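Protein Thf1 (Thermosynechococcus elongatus, PDB 5MJW) may be involved in the biogenesis of photosynthetic membranes. Local coordinates at residues 115-120 against 134-139. Sequence-based numbering, arbitrary orientation.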
loop_
_atom_site.group_PDB
_atom_site.type_symbol
_atom_site.label_atom_id
_atom_site.label_comp_id
_atom_site.label_asym_id
_atom_site.label_seq_id
_atom_site.Cartn_x
_atom_site.Cartn_y
_atom_site.Cartn_z
ATOM N N TRP A 115 -3.196 -6.144 11.935
ATOM C CA TRP A 115 -3.502 -7.334 11.126
ATOM C C TRP A 115 -2.504 -8.485 11.327
ATOM O O TRP A 115 -2.769 -9.599 10.867
ATOM C CB TRP A 115 -3.577 -6.991 9.633
ATOM C CG TRP A 115 -4.684 -6.051 9.273
ATOM C CD1 TRP A 115 -4.652 -4.699 9.357
ATOM C CD2 TRP A 115 -5.977 -6.390 8.750
ATOM N NE1 TRP A 115 -5.841 -4.164 8.932
ATOM C CE2 TRP A 115 -6.676 -5.179 8.555
ATOM C CE3 TRP A 115 -6.618 -7.595 8.439
ATOM C CZ2 TRP A 115 -7.984 -5.135 8.065
ATOM C CZ3 TRP A 115 -7.927 -7.551 7.946
ATOM C CH2 TRP A 115 -8.592 -6.329 7.768
ATOM N N GLN A 116 -1.362 -8.216 11.978
ATOM C CA GLN A 116 -0.371 -9.251 12.339
ATOM C C GLN A 116 -0.990 -10.357 13.189
ATOM O O GLN A 116 -0.656 -11.524 13.025
ATOM C CB GLN A 116 0.822 -8.647 13.093
ATOM C CG GLN A 116 1.722 -7.749 12.248
ATOM C CD GLN A 116 2.785 -7.027 13.066
ATOM O OE1 GLN A 116 3.158 -7.464 14.159
ATOM N NE2 GLN A 116 3.284 -5.913 12.531
ATOM N N GLN A 117 -1.877 -9.963 14.099
ATOM C CA GLN A 117 -2.827 -10.856 14.787
ATOM C C GLN A 117 -3.261 -12.099 13.976
ATOM O O GLN A 117 -3.297 -13.197 14.519
ATOM C CB GLN A 117 -4.054 -10.021 15.187
ATOM C CG GLN A 117 -5.187 -10.726 15.925
ATOM C CD GLN A 117 -6.382 -9.806 16.142
ATOM O OE1 GLN A 117 -6.289 -8.589 15.939
ATOM N NE2 GLN A 117 -7.514 -10.382 16.555
ATOM N N TYR A 118 -3.567 -11.921 12.687
ATOM C CA TYR A 118 -4.050 -13.014 11.815
ATOM C C TYR A 118 -2.971 -13.787 11.032
ATOM O O TYR A 118 -3.312 -14.598 10.163
ATOM C CB TYR A 118 -5.101 -12.483 10.825
ATOM C CG TYR A 118 -6.194 -11.674 11.483
ATOM C CD1 TYR A 118 -7.049 -12.256 12.423
ATOM C CD2 TYR A 118 -6.371 -10.326 11.177
ATOM C CE1 TYR A 118 -8.046 -11.517 13.039
ATOM C CE2 TYR A 118 -7.368 -9.581 11.786
ATOM C CZ TYR A 118 -8.197 -10.177 12.721
ATOM O OH TYR A 118 -9.181 -9.430 13.325
ATOM N N GLN A 119 -1.690 -13.559 11.335
ATOM C CA GLN A 119 -0.592 -14.309 10.699
ATOM C C GLN A 119 -0.718 -15.812 10.928
ATOM O O GLN A 119 -0.880 -16.263 12.061
ATOM C CB GLN A 119 0.785 -13.854 11.203
ATOM C CG GLN A 119 1.331 -12.619 10.504
ATOM C CD GLN A 119 2.752 -12.273 10.911
ATOM O OE1 GLN A 119 3.467 -13.089 11.497
ATOM N NE2 GLN A 119 3.172 -11.053 10.593
ATOM N N GLY A 120 -0.653 -16.574 9.841
ATOM C CA GLY A 120 -0.657 -18.029 9.908
ATOM C C GLY A 120 -1.991 -18.696 10.203
ATOM O O GLY A 120 -2.030 -19.910 10.386
ATOM N N GLN A 134 -19.804 -11.475 14.859
ATOM C CA GLN A 134 -18.937 -10.778 15.824
ATOM C C GLN A 134 -17.437 -10.969 15.545
ATOM O O GLN A 134 -16.657 -11.256 16.457
ATOM C CB GLN A 134 -19.294 -11.156 17.275
ATOM C CG GLN A 134 -19.150 -12.624 17.637
ATOM C CD GLN A 134 -19.448 -12.886 19.102
ATOM O OE1 GLN A 134 -20.433 -13.537 19.438
ATOM N NE2 GLN A 134 -18.597 -12.375 19.979
ATOM N N PRO A 135 -17.024 -10.764 14.282
ATOM C CA PRO A 135 -15.607 -10.821 13.977
ATOM C C PRO A 135 -14.780 -9.802 14.762
ATOM O O PRO A 135 -15.220 -8.670 14.980
ATOM C CB PRO A 135 -15.555 -10.480 12.477
ATOM C CG PRO A 135 -16.806 -9.715 12.218
ATOM C CD PRO A 135 -17.817 -10.352 13.107
ATOM N N SER A 136 -13.583 -10.211 15.160
ATOM C CA SER A 136 -12.638 -9.332 15.834
ATOM C C SER A 136 -12.172 -8.189 14.932
ATOM O O SER A 136 -12.331 -8.224 13.707
ATOM C CB SER A 136 -11.413 -10.130 16.291
ATOM O OG SER A 136 -10.693 -10.633 15.170
ATOM N N ALA A 137 -11.596 -7.178 15.572
ATOM C CA ALA A 137 -10.935 -6.083 14.890
ATOM C C ALA A 137 -9.441 -6.470 14.702
ATOM O O ALA A 137 -8.856 -7.105 15.599
ATOM C CB ALA A 137 -11.081 -4.793 15.704
ATOM N N PRO A 138 -8.811 -6.109 13.576
ATOM C CA PRO A 138 -9.392 -5.316 12.492
ATOM C C PRO A 138 -10.114 -6.107 11.383
ATOM O O PRO A 138 -10.497 -5.504 10.381
ATOM C CB PRO A 138 -8.162 -4.641 11.900
ATOM C CG PRO A 138 -7.121 -5.709 12.017
ATOM C CD PRO A 138 -7.365 -6.300 13.383
ATOM N N LEU A 139 -10.310 -7.417 11.538
ATOM C CA LEU A 139 -10.976 -8.199 10.496
ATOM C C LEU A 139 -12.372 -7.666 10.164
ATOM O O LEU A 139 -12.753 -7.615 8.995
ATOM C CB LEU A 139 -11.051 -9.679 10.872
ATOM C CG LEU A 139 -11.734 -10.611 9.880
ATOM C CD1 LEU A 139 -11.075 -10.521 8.515
ATOM C CD2 LEU A 139 -11.702 -12.037 10.408
#
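The hydroxyl of Tyr118 is gripped twice by the loop 134-139. Tyr118 OH donates to Ser136 OG at 2.7 Å. The same Tyr118 OH accepts from Leu139 N at 2.9 Å, with an N-H...O angle of 151°. Residues 115-120 follow helix 105-113, and residues 134-139 follow helix 123-131. The contact therefore ties together the two loops on either side of helix 123-131, around a cis-proline turn at Ala137-Pro138. Ser136 OG meets the Tyr118 ring at its edge, in the ring plane. Ser136 OG is also hydrogen-bonded to Glu129 of helix 123-131, which links the tyrosine hydroxyl to that helix through the serine. The two bonds to the phenol oxygen come from both sides of the cis peptide in sequence: a serine side chain before it and a backbone N-H after it. Leu139 CB lies beside the same end, 3.4 Å from Tyr118 CZ, while Pro138 CD touches Tyr118 CE2 at 3.6 Å.

The other half of the contact is a CH-pi interaction. Pro138 CG sits over the five-membered ring of Trp115, 3.4 Å from its centroid and 7° off the ring normal. Trp115 CG stands anti to the carbonyl carbon (chi1 -64°), and the indole reaches past the proline with one face against it. A hydrogen bond from Trp115 NE1 to Pro67 O helps to fix the turn of the ring, and Phe159 and Leu68 and Leu71 of helix 67-80 also touch the indole. A serine in place of Trp115 would probably leave Pro138 CG without its aromatic face and Pro67 O without its indole donor. At the far rim of the indole, Trp115 CH2 comes within 3.3 Å of Pro138 O.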